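Local coordinates for protein alanine racemase (Oenococcus oeni PSU-1, PDB 3HUR) that belongs to the alanine racemase family, pairing an N-terminal TIM-barrel domain with a C-terminal, largely beta domain, at residues L123-I129 against L157-Y163; F180-L184 against H212-I218; I84-W90 against D102-P108. All coordinates share one frame; numbering follows the deposited sequence.

Contact 1. Residues L123-I129 against L157-Y163; sequences LKVSLAI and LDLFSVY
Y163 lies against A128 in the tight part of this contact. With CG held between the backbone N and the carbonyl carbon (chi1 79°), its ring leans back over the neighbouring strand at an oblique slant, bringing Y163 OH to 3.2 Å from A128 CB and Y163 CD1 to 3.2 Å from L127 O. The phenol oxygen is further fixed by a hydrogen bond to T106 OG1. Next to the ring the backbones are joined by a short, nearly straight bond, I129 N to Y163 O at 2.7 Å and 175°. These are adjacent parallel strands of the TIM barrel, joined as a beta-alpha-beta unit through helix 141-153. Their register slips once: F160 N bonds V125 O (2.8 Å), but L127 N takes S161 O, so 157-163 uses one residue more than its partner. On the face carrying V125, L127, L159 and V162, L159 CD1 reaches L127 CB at 4.1 Å, while L127 and V162 run side by side and both meet F196. The looser, partly exposed side is that of K124 and D158, on the face opposite L123 and L157. K124, extended beyond CG, and D158 lie alongside each other, yet K124 NZ remains 4.4 Å from D158 OD2, beyond salt-bridge range; the lysine's pairing with D102 is likewise long and weak.

Contact 2. Residues F180-L184 against H212-I218; sequences FEEQL and HHDDPRI
F180 lays its phenyl ring over the imidazole of H212 in an offset stack, the ring centroids 4.1 Å apart and the planes 16° from parallel. The two side chains arrive from opposite directions, and H212 NE2 sits over one face of the phenyl near its rim; the very shortest atom separations within the stack are doubtful. F180 CG is anti to the backbone N (chi1 -173°), which sends the ring off the helix into the loop, where F180 CZ also touches I218 CD1 at 3.8 Å. F166 stacks on the same phenyl from outside the two segments and packs on L184 and I218 as well.

One helical turn on, L184 CD2 lies over a face of the R217 guanidinium, 3.4 Å from R217 CZ. The edge of that group is used by acids. E181, bent at chi2, meets it end-on with its carboxylate only 5° from coplanar: R217 NH1 bonds E181 OE2 at 2.6 Å and R217 NH2 bonds E181 OE1 at 3.1 Å, each oxygen offering its syn lone pair. D215 OD1 accepts from R217 NE (3.1 Å), again through a syn lone pair, and from R217 N, which comes from above the carboxylate plane. Two carboxylates thus fix the rotation of one exposed guanidinium, and its positive charge probably offsets their mutual repulsion. The bond from R217 N to D215 OD1 defines an Asx turn, set in a type I turn from D215 to I218, and the D215–R217–E181 salt-bridge network ties this turn, in the loop leading to strand 222-223, to helix 174-191 of the TIM barrel.

Contact 3. Residues I84-W90 against D102-P108; sequences IWVLGAW and DIVITIP
W85 and V104 sit opposite each other on neighbouring parallel strands, the two beta elements of a beta-alpha-beta crossover through helix 95-100 in the TIM barrel. The strand axes are 4.4 Å apart at their closest and inclined by 32°.

Backbone bonding is confined to the start of the pair. V104 N donates to I84 O at 2.6 Å, in the carbonyl plane, and V104 O in turn accepts from V86 N. Beyond V86 the chains diverge, the CA atoms of L87 and T106 being 6.4 Å apart, and a water takes over: it donates to V86 O and accepts from T106 N, while its unusually short approach to A89 O is doubtful in detail. Thus polar backbone atoms just past the paired region are bridged rather than bonded directly.

Apolar contacts line both faces. V86 CG2 meets I103 CG2 at 3.5 Å on the side where both also touch A72 of helix 69-77. On the other, V104 CG1, anti to the backbone N, stands over the five-membered ring of W85 in a CH-pi contact, 3.9 Å from its centroid and 15° off the normal. L87 CD2 lies on the opposite face, sandwiching the indole. At its edge, W85 NE1 makes a weak hydrogen bond to T106 OG1 (3.4 Å), whose stronger partner is Y163 OH.

A separate CH-pi contact is made by W90, which also packs on L3 of the second subunit. Here the W90 and P108 side chains run past one another in opposing senses, with P108 CB poised almost centrally over the six-membered ring, 3.7 Å from its centroid and 11° off the normal.

How the contacts relate
From the N terminus, contact 3 comes first, closing the short crossover through helix 95-100. Contact 1 follows, closing a longer one through helix 141-153, and contact 2 then folds helix 174-191 against the loop beyond helix 206-211. The three closures are in series: none nests within or crosses another. Contacts 3 and 1 are continuous, because strands 103-107 and 123-128 are neighbours in the parallel sheet; S126 O lies 2.7 Å from I107 N, a probable hydrogen bond joining them. Contact 2 is separate, its nearest atoms about 7 Å from contact 1 and about 14 Å from contact 3, and it links helix and loop rather than strands.

Contact 1. Residues L123-I129 against L157-Y163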
loop_
_atom_site.group_PDB
_atom_site.type_symbol
_atom_site.label_atom_id
_atom_site.label_comp_id
_atom_site.label_asym_id
_atom_site.label_seq_id
_atom_site.Cartn_x
_atom_site.Cartn_y
_atom_site.Cartn_z
ATOM N N LEU A 123 -5.652 -28.162 -39.946
ATOM C CA LEU A 123 -5.784 -27.015 -39.054
ATOM C C LEU A 123 -7.140 -27.077 -38.392
ATOM O O LEU A 123 -8.170 -27.059 -39.085
ATOM C CB LEU A 123 -5.680 -25.699 -39.830
ATOM C CG LEU A 123 -5.772 -24.405 -39.004
ATOM C CD1 LEU A 123 -4.583 -24.275 -38.024
ATOM C CD2 LEU A 123 -5.858 -23.168 -39.892
ATOM N N LYS A 124 -7.143 -27.136 -37.058
ATOM C CA LYS A 124 -8.392 -27.193 -36.292
ATOM C C LYS A 124 -8.772 -25.767 -35.872
ATOM O O LYS A 124 -7.938 -25.044 -35.305
ATOM C CB LYS A 124 -8.232 -28.049 -35.059
ATOM C CG LYS A 124 -7.632 -29.404 -35.335
ATOM C CD LYS A 124 -7.623 -30.248 -34.082
ATOM C CE LYS A 124 -7.392 -31.687 -34.363
ATOM N NZ LYS A 124 -8.002 -32.432 -33.229
ATOM N N VAL A 125 -10.024 -25.389 -36.158
ATOM C CA VAL A 125 -10.472 -24.020 -36.086
ATOM C C VAL A 125 -11.767 -23.960 -35.325
ATOM O O VAL A 125 -12.482 -24.944 -35.280
ATOM C CB VAL A 125 -10.667 -23.405 -37.490
ATOM C CG1 VAL A 125 -9.323 -23.324 -38.237
ATOM C CG2 VAL A 125 -11.716 -24.178 -38.286
ATOM N N SER A 126 -12.044 -22.820 -34.710
ATOM C CA SER A 126 -13.258 -22.607 -33.959
ATOM C C SER A 126 -13.896 -21.352 -34.453
ATOM O O SER A 126 -13.241 -20.357 -34.670
ATOM C CB SER A 126 -12.995 -22.410 -32.460
ATOM O OG SER A 126 -12.803 -23.646 -31.823
ATOM N N LEU A 127 -15.203 -21.377 -34.546
ATOM C CA LEU A 127 -15.919 -20.295 -35.136
ATOM C C LEU A 127 -16.647 -19.600 -34.011
ATOM O O LEU A 127 -17.455 -20.199 -33.294
ATOM C CB LEU A 127 -16.880 -20.889 -36.140
ATOM C CG LEU A 127 -17.562 -19.971 -37.119
ATOM C CD1 LEU A 127 -16.553 -19.377 -38.070
ATOM C CD2 LEU A 127 -18.546 -20.880 -37.844
ATOM N N ALA A 128 -16.319 -18.335 -33.828
ATOM C CA ALA A 128 -16.781 -17.599 -32.677
ATOM C C ALA A 128 -17.963 -16.781 -33.111
ATOM O O ALA A 128 -17.879 -16.043 -34.082
ATOM C CB ALA A 128 -15.677 -16.696 -32.151
ATOM N N ILE A 129 -19.058 -16.910 -32.383
ATOM C CA ILE A 129 -20.227 -16.141 -32.670
ATOM C C ILE A 129 -20.324 -14.919 -31.773
ATOM O O ILE A 129 -20.606 -15.021 -30.599
ATOM C CB ILE A 129 -21.516 -17.001 -32.510
ATOM C CG1 ILE A 129 -21.399 -18.319 -33.302
ATOM C CG2 ILE A 129 -22.720 -16.196 -32.931
ATOM C CD1 ILE A 129 -20.897 -18.157 -34.690
ATOM N N LEU A 157 -9.387 -27.989 -43.103
ATOM C CA LEU A 157 -9.967 -27.292 -41.947
ATOM C C LEU A 157 -10.865 -28.232 -41.170
ATOM O O LEU A 157 -11.737 -28.858 -41.723
ATOM C CB LEU A 157 -10.759 -26.053 -42.357
ATOM C CG LEU A 157 -9.895 -24.966 -42.996
ATOM C CD1 LEU A 157 -10.783 -23.811 -43.503
ATOM C CD2 LEU A 157 -8.823 -24.468 -41.986
ATOM N N ASP A 158 -10.649 -28.329 -39.877
ATOM C CA ASP A 158 -11.454 -29.189 -39.066
ATOM C C ASP A 158 -12.139 -28.303 -38.047
ATOM O O ASP A 158 -11.493 -27.732 -37.203
ATOM C CB ASP A 158 -10.562 -30.212 -38.411
ATOM C CG ASP A 158 -11.280 -31.039 -37.430
ATOM O OD1 ASP A 158 -12.498 -30.852 -37.308
ATOM O OD2 ASP A 158 -10.619 -31.869 -36.766
ATOM N N LEU A 159 -13.450 -28.169 -38.155
ATOM C CA LEU A 159 -14.208 -27.330 -37.268
ATOM C C LEU A 159 -14.319 -28.011 -35.906
ATOM O O LEU A 159 -14.912 -29.064 -35.773
ATOM C CB LEU A 159 -15.575 -27.101 -37.856
ATOM C CG LEU A 159 -16.453 -26.080 -37.170
ATOM C CD1 LEU A 159 -15.754 -24.752 -37.033
ATOM C CD2 LEU A 159 -17.751 -25.950 -37.989
ATOM N N PHE A 160 -13.716 -27.383 -34.899
ATOM C CA PHE A 160 -13.603 -27.950 -33.583
ATOM C C PHE A 160 -14.778 -27.531 -32.763
ATOM O O PHE A 160 -15.242 -28.287 -31.922
ATOM C CB PHE A 160 -12.300 -27.453 -32.912
ATOM C CG PHE A 160 -12.081 -28.021 -31.556
ATOM C CD1 PHE A 160 -12.450 -27.317 -30.422
ATOM C CD2 PHE A 160 -11.553 -29.286 -31.404
ATOM C CE1 PHE A 160 -12.276 -27.864 -29.162
ATOM C CE2 PHE A 160 -11.371 -29.842 -30.140
ATOM C CZ PHE A 160 -11.728 -29.122 -29.020
ATOM N N SER A 161 -15.239 -26.305 -32.970
ATOM C CA SER A 161 -16.340 -25.751 -32.173
ATOM C C SER A 161 -16.952 -24.580 -32.895
ATOM O O SER A 161 -16.255 -23.873 -33.632
ATOM C CB SER A 161 -15.854 -25.255 -30.782
ATOM O OG SER A 161 -16.803 -25.516 -29.738
ATOM N N VAL A 162 -18.243 -24.369 -32.658
ATOM C CA VAL A 162 -18.901 -23.127 -32.976
ATOM C C VAL A 162 -19.397 -22.666 -31.641
ATOM O O VAL A 162 -20.137 -23.407 -30.966
ATOM C CB VAL A 162 -20.112 -23.303 -33.919
ATOM C CG1 VAL A 162 -20.786 -21.949 -34.156
ATOM C CG2 VAL A 162 -19.679 -23.949 -35.215
ATOM N N TYR A 163 -18.997 -21.457 -31.242
ATOM C CA TYR A 163 -19.064 -21.106 -29.831
ATOM C C TYR A 163 -19.338 -19.637 -29.558
ATOM O O TYR A 163 -19.093 -18.778 -30.398
ATOM C CB TYR A 163 -17.750 -21.520 -29.131
ATOM C CG TYR A 163 -16.618 -20.560 -29.350
ATOM C CD1 TYR A 163 -15.934 -20.550 -30.536
ATOM C CD2 TYR A 163 -16.278 -19.617 -28.389
ATOM C CE1 TYR A 163 -14.940 -19.638 -30.787
ATOM C CE2 TYR A 163 -15.248 -18.708 -28.614
ATOM C CZ TYR A 163 -14.571 -18.736 -29.820
ATOM O OH TYR A 163 -13.550 -17.838 -30.089
#

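Contact 2. Residues F180-L184 against H212-I218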
loop_
_atom_site.group_PDB
_atom_site.type_symbol
_atom_site.label_atom_id
_atom_site.label_comp_id
_atom_site.label_asym_id
_atom_site.label_seq_id
_atom_site.Cartn_x
_atom_site.Cartn_y
_atom_site.Cartn_z
ATOM N N PHE A 180 -28.859 -11.216 -21.095
ATOM C CA PHE A 180 -28.788 -12.623 -21.324
ATOM C C PHE A 180 -29.762 -13.010 -22.434
ATOM O O PHE A 180 -29.354 -13.681 -23.366
ATOM C CB PHE A 180 -29.055 -13.389 -20.034
ATOM C CG PHE A 180 -28.833 -14.852 -20.146
ATOM C CD1 PHE A 180 -27.632 -15.409 -19.729
ATOM C CD2 PHE A 180 -29.846 -15.687 -20.625
ATOM C CE1 PHE A 180 -27.415 -16.770 -19.808
ATOM C CE2 PHE A 180 -29.658 -17.052 -20.706
ATOM C CZ PHE A 180 -28.420 -17.605 -20.304
ATOM N N GLU A 181 -31.023 -12.573 -22.374
ATOM C CA GLU A 181 -31.999 -12.985 -23.400
ATOM C C GLU A 181 -31.562 -12.459 -24.738
ATOM O O GLU A 181 -31.627 -13.176 -25.731
ATOM C CB GLU A 181 -33.443 -12.514 -23.106
ATOM C CG GLU A 181 -34.114 -13.216 -21.906
ATOM C CD GLU A 181 -34.106 -14.731 -22.028
ATOM O OE1 GLU A 181 -33.827 -15.423 -21.019
ATOM O OE2 GLU A 181 -34.383 -15.224 -23.152
ATOM N N GLU A 182 -31.110 -11.215 -24.769
ATOM C CA GLU A 182 -30.705 -10.600 -26.022
ATOM C C GLU A 182 -29.597 -11.416 -26.674
ATOM O O GLU A 182 -29.663 -11.725 -27.873
ATOM C CB GLU A 182 -30.240 -9.175 -25.779
ATOM C CG GLU A 182 -29.873 -8.408 -27.012
ATOM C CD GLU A 182 -29.456 -6.952 -26.707
ATOM O OE1 GLU A 182 -29.775 -6.417 -25.603
ATOM O OE2 GLU A 182 -28.809 -6.334 -27.591
ATOM N N GLN A 183 -28.599 -11.802 -25.883
ATOM C CA GLN A 183 -27.497 -12.603 -26.411
ATOM C C GLN A 183 -27.992 -13.959 -26.932
ATOM O O GLN A 183 -27.592 -14.412 -28.014
ATOM C CB GLN A 183 -26.417 -12.807 -25.340
ATOM C CG GLN A 183 -25.592 -11.555 -25.005
ATOM C CD GLN A 183 -24.268 -11.877 -24.301
ATOM O OE1 GLN A 183 -24.227 -12.205 -23.107
ATOM N NE2 GLN A 183 -23.197 -11.791 -25.051
ATOM N N LEU A 184 -28.855 -14.615 -26.168
ATOM C CA LEU A 184 -29.423 -15.888 -26.609
ATOM C C LEU A 184 -30.252 -15.720 -27.911
ATOM O O LEU A 184 -30.235 -16.593 -28.782
ATOM C CB LEU A 184 -30.282 -16.467 -25.502
ATOM C CG LEU A 184 -30.798 -17.887 -25.686
ATOM C CD1 LEU A 184 -29.631 -18.844 -26.008
ATOM C CD2 LEU A 184 -31.596 -18.312 -24.433
ATOM N N HIS A 212 -27.481 -21.672 -14.932
ATOM C CA HIS A 212 -28.421 -21.877 -16.015
ATOM C C HIS A 212 -28.396 -23.317 -16.515
ATOM O O HIS A 212 -28.639 -23.588 -17.695
ATOM C CB HIS A 212 -28.062 -21.007 -17.204
ATOM C CG HIS A 212 -28.156 -19.538 -16.962
ATOM N ND1 HIS A 212 -27.258 -18.852 -16.176
ATOM C CD2 HIS A 212 -28.997 -18.610 -17.478
ATOM C CE1 HIS A 212 -27.560 -17.564 -16.201
ATOM N NE2 HIS A 212 -28.609 -17.393 -16.984
ATOM N N HIS A 213 -28.106 -24.269 -15.640
ATOM C CA HIS A 213 -28.022 -25.658 -16.098
ATOM C C HIS A 213 -29.376 -26.286 -16.481
ATOM O O HIS A 213 -29.405 -27.367 -17.069
ATOM C CB HIS A 213 -27.321 -26.524 -15.068
ATOM C CG HIS A 213 -28.135 -26.806 -13.859
ATOM N ND1 HIS A 213 -28.157 -28.053 -13.271
ATOM C CD2 HIS A 213 -28.924 -26.009 -13.098
ATOM C CE1 HIS A 213 -28.946 -28.016 -12.210
ATOM N NE2 HIS A 213 -29.422 -26.786 -12.078
ATOM N N ASP A 214 -30.479 -25.635 -16.134
ATOM C CA ASP A 214 -31.793 -26.223 -16.401
ATOM C C ASP A 214 -32.496 -25.570 -17.570
ATOM O O ASP A 214 -33.586 -25.972 -17.930
ATOM C CB ASP A 214 -32.670 -26.109 -15.158
ATOM C CG ASP A 214 -32.301 -27.120 -14.089
ATOM O OD1 ASP A 214 -31.695 -28.168 -14.431
ATOM O OD2 ASP A 214 -32.629 -26.871 -12.903
ATOM N N ASP A 215 -31.884 -24.556 -18.152
ATOM C CA ASP A 215 -32.421 -23.930 -19.324
ATOM C C ASP A 215 -32.082 -24.768 -20.567
ATOM O O ASP A 215 -30.921 -24.803 -21.013
ATOM C CB ASP A 215 -31.865 -22.522 -19.453
ATOM C CG ASP A 215 -32.526 -21.727 -20.566
ATOM O OD1 ASP A 215 -33.353 -22.296 -21.324
ATOM O OD2 ASP A 215 -32.195 -20.524 -20.695
ATOM N N PRO A 216 -33.097 -25.428 -21.158
ATOM C CA PRO A 216 -32.889 -26.284 -22.346
ATOM C C PRO A 216 -32.409 -25.537 -23.573
ATOM O O PRO A 216 -31.960 -26.156 -24.528
ATOM C CB PRO A 216 -34.274 -26.849 -22.615
ATOM C CG PRO A 216 -34.988 -26.758 -21.301
ATOM C CD PRO A 216 -34.475 -25.517 -20.655
ATOM N N ARG A 217 -32.521 -24.216 -23.559
ATOM C CA ARG A 217 -32.105 -23.417 -24.698
ATOM C C ARG A 217 -30.580 -23.311 -24.795
ATOM O O ARG A 217 -30.036 -22.893 -25.842
ATOM C CB ARG A 217 -32.683 -22.012 -24.574
ATOM C CG ARG A 217 -34.222 -21.892 -24.731
ATOM C CD ARG A 217 -34.697 -20.446 -24.512
ATOM N NE ARG A 217 -34.497 -20.019 -23.133
ATOM C CZ ARG A 217 -34.545 -18.761 -22.701
ATOM N NH1 ARG A 217 -34.794 -17.773 -23.528
ATOM N NH2 ARG A 217 -34.317 -18.485 -21.415
ATOM N N ILE A 218 -29.898 -23.622 -23.690
ATOM C CA ILE A 218 -28.446 -23.595 -23.662
ATOM C C ILE A 218 -27.950 -25.001 -23.995
ATOM O O ILE A 218 -28.376 -25.984 -23.382
ATOM C CB ILE A 218 -27.887 -23.166 -22.274
ATOM C CG1 ILE A 218 -28.528 -21.867 -21.768
ATOM C CG2 ILE A 218 -26.407 -22.962 -22.343
ATOM C CD1 ILE A 218 -28.212 -20.651 -22.604
#

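Contact 3. Residues I84-W90 against D102-P108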
loop_
_atom_site.group_PDB
_atom_site.type_symbol
_atom_site.label_atom_id
_atom_site.label_comp_id
_atom_site.label_asym_id
_atom_site.label_seq_id
_atom_site.Cartn_x
_atom_site.Cartn_y
_atom_site.Cartn_z
ATOM N N ILE A 84 -5.494 -28.693 -27.490
ATOM C CA ILE A 84 -5.340 -27.428 -26.820
ATOM C C ILE A 84 -5.735 -26.346 -27.756
ATOM O O ILE A 84 -5.424 -26.388 -28.939
ATOM C CB ILE A 84 -3.866 -27.161 -26.414
ATOM C CG1 ILE A 84 -3.456 -28.095 -25.276
ATOM C CG2 ILE A 84 -3.701 -25.724 -25.966
ATOM C CD1 ILE A 84 -2.054 -28.566 -25.339
ATOM N N TRP A 85 -6.382 -25.342 -27.201
ATOM C CA TRP A 85 -6.981 -24.297 -27.990
ATOM C C TRP A 85 -6.489 -23.012 -27.385
ATOM O O TRP A 85 -6.700 -22.752 -26.215
ATOM C CB TRP A 85 -8.503 -24.462 -27.867
ATOM C CG TRP A 85 -9.387 -23.400 -28.413
ATOM C CD1 TRP A 85 -9.036 -22.275 -29.116
ATOM C CD2 TRP A 85 -10.816 -23.400 -28.340
ATOM N NE1 TRP A 85 -10.172 -21.559 -29.435
ATOM C CE2 TRP A 85 -11.270 -22.249 -28.976
ATOM C CE3 TRP A 85 -11.749 -24.260 -27.758
ATOM C CZ2 TRP A 85 -12.609 -21.934 -29.057
ATOM C CZ3 TRP A 85 -13.077 -23.943 -27.838
ATOM C CH2 TRP A 85 -13.497 -22.792 -28.487
ATOM N N VAL A 86 -5.806 -22.225 -28.190
ATOM C CA VAL A 86 -5.257 -20.962 -27.768
ATOM C C VAL A 86 -6.185 -19.842 -28.213
ATOM O O VAL A 86 -6.615 -19.815 -29.351
ATOM C CB VAL A 86 -3.839 -20.810 -28.347
ATOM C CG1 VAL A 86 -3.210 -19.433 -27.949
ATOM C CG2 VAL A 86 -3.004 -21.966 -27.850
ATOM N N LEU A 87 -6.472 -18.891 -27.328
ATOM C CA LEU A 87 -7.669 -18.077 -27.504
ATOM C C LEU A 87 -7.581 -16.864 -28.418
ATOM O O LEU A 87 -8.630 -16.503 -29.063
ATOM C CB LEU A 87 -8.286 -17.671 -26.168
ATOM C CG LEU A 87 -9.204 -18.739 -25.582
ATOM C CD1 LEU A 87 -9.856 -18.220 -24.308
ATOM C CD2 LEU A 87 -10.269 -19.143 -26.587
ATOM N N GLY A 88 -6.415 -16.229 -28.497
ATOM C CA GLY A 88 -6.332 -14.970 -29.239
ATOM C C GLY A 88 -5.204 -14.983 -30.232
ATOM O O GLY A 88 -4.635 -13.939 -30.554
ATOM N N ALA A 89 -4.869 -16.160 -30.729
ATOM C CA ALA A 89 -3.764 -16.284 -31.628
ATOM C C ALA A 89 -4.261 -16.875 -32.970
ATOM O O ALA A 89 -4.992 -17.859 -32.995
ATOM C CB ALA A 89 -2.680 -17.150 -30.997
ATOM N N TRP A 90 -3.883 -16.234 -34.070
ATOM C CA TRP A 90 -4.278 -16.668 -35.381
ATOM C C TRP A 90 -3.406 -16.092 -36.477
ATOM O O TRP A 90 -3.868 -15.936 -37.595
ATOM C CB TRP A 90 -5.768 -16.332 -35.623
ATOM C CG TRP A 90 -6.099 -14.931 -35.379
ATOM C CD1 TRP A 90 -5.696 -13.869 -36.118
ATOM C CD2 TRP A 90 -6.903 -14.409 -34.323
ATOM N NE1 TRP A 90 -6.189 -12.702 -35.570
ATOM C CE2 TRP A 90 -6.938 -13.015 -34.471
ATOM C CE3 TRP A 90 -7.581 -14.983 -33.255
ATOM C CZ2 TRP A 90 -7.631 -12.182 -33.600
ATOM C CZ3 TRP A 90 -8.266 -14.161 -32.372
ATOM C CH2 TRP A 90 -8.283 -12.772 -32.547
ATOM N N ASP A 102 -1.006 -29.654 -32.767
ATOM C CA ASP A 102 -2.428 -29.965 -32.584
ATOM C C ASP A 102 -3.107 -28.921 -31.702
ATOM O O ASP A 102 -3.686 -29.248 -30.640
ATOM C CB ASP A 102 -2.595 -31.335 -31.939
ATOM C CG ASP A 102 -4.060 -31.745 -31.829
ATOM O OD1 ASP A 102 -4.828 -31.332 -32.749
ATOM O OD2 ASP A 102 -4.455 -32.477 -30.854
ATOM N N ILE A 103 -2.986 -27.667 -32.119
ATOM C CA ILE A 103 -3.562 -26.569 -31.397
ATOM C C ILE A 103 -4.727 -26.007 -32.170
ATOM O O ILE A 103 -4.583 -25.656 -33.348
ATOM C CB ILE A 103 -2.528 -25.427 -31.188
ATOM C CG1 ILE A 103 -1.357 -25.932 -30.334
ATOM C CG2 ILE A 103 -3.198 -24.194 -30.576
ATOM C CD1 ILE A 103 -0.325 -24.872 -30.051
ATOM N N VAL A 104 -5.873 -25.915 -31.500
ATOM C CA VAL A 104 -7.041 -25.311 -32.081
ATOM C C VAL A 104 -6.903 -23.813 -32.026
ATOM O O VAL A 104 -6.479 -23.287 -31.029
ATOM C CB VAL A 104 -8.307 -25.682 -31.290
ATOM C CG1 VAL A 104 -9.532 -24.935 -31.848
ATOM C CG2 VAL A 104 -8.515 -27.176 -31.278
ATOM N N ILE A 105 -7.309 -23.111 -33.075
ATOM C CA ILE A 105 -7.319 -21.647 -33.070
ATOM C C ILE A 105 -8.718 -21.105 -33.410
ATOM O O ILE A 105 -9.564 -21.828 -33.930
ATOM C CB ILE A 105 -6.246 -21.045 -33.996
ATOM C CG1 ILE A 105 -6.560 -21.271 -35.479
ATOM C CG2 ILE A 105 -4.840 -21.618 -33.655
ATOM C CD1 ILE A 105 -5.555 -20.592 -36.380
ATOM N N THR A 106 -8.955 -19.845 -33.040
ATOM C CA THR A 106 -10.213 -19.170 -33.264
ATOM C C THR A 106 -10.200 -18.514 -34.651
ATOM O O THR A 106 -9.179 -18.002 -35.094
ATOM C CB THR A 106 -10.513 -18.110 -32.175
ATOM O OG1 THR A 106 -11.203 -18.707 -31.073
ATOM C CG2 THR A 106 -11.387 -17.032 -32.705
ATOM N N ILE A 107 -11.337 -18.582 -35.342
ATOM C CA ILE A 107 -11.497 -17.868 -36.573
ATOM C C ILE A 107 -12.045 -16.509 -36.188
ATOM O O ILE A 107 -13.122 -16.415 -35.595
ATOM C CB ILE A 107 -12.483 -18.528 -37.538
ATOM C CG1 ILE A 107 -12.069 -19.963 -37.842
ATOM C CG2 ILE A 107 -12.508 -17.710 -38.813
ATOM C CD1 ILE A 107 -12.944 -20.669 -38.867
ATOM N N PRO A 108 -11.311 -15.452 -36.522
ATOM C CA PRO A 108 -11.668 -14.156 -36.007
ATOM C C PRO A 108 -12.597 -13.349 -36.889
ATOM O O PRO A 108 -13.262 -12.436 -36.382
ATOM C CB PRO A 108 -10.308 -13.457 -35.927
ATOM C CG PRO A 108 -9.599 -13.977 -37.083
ATOM C CD PRO A 108 -9.973 -15.431 -37.127
HETATM O O HOH W 1 -6.817 -18.374 -31.503
#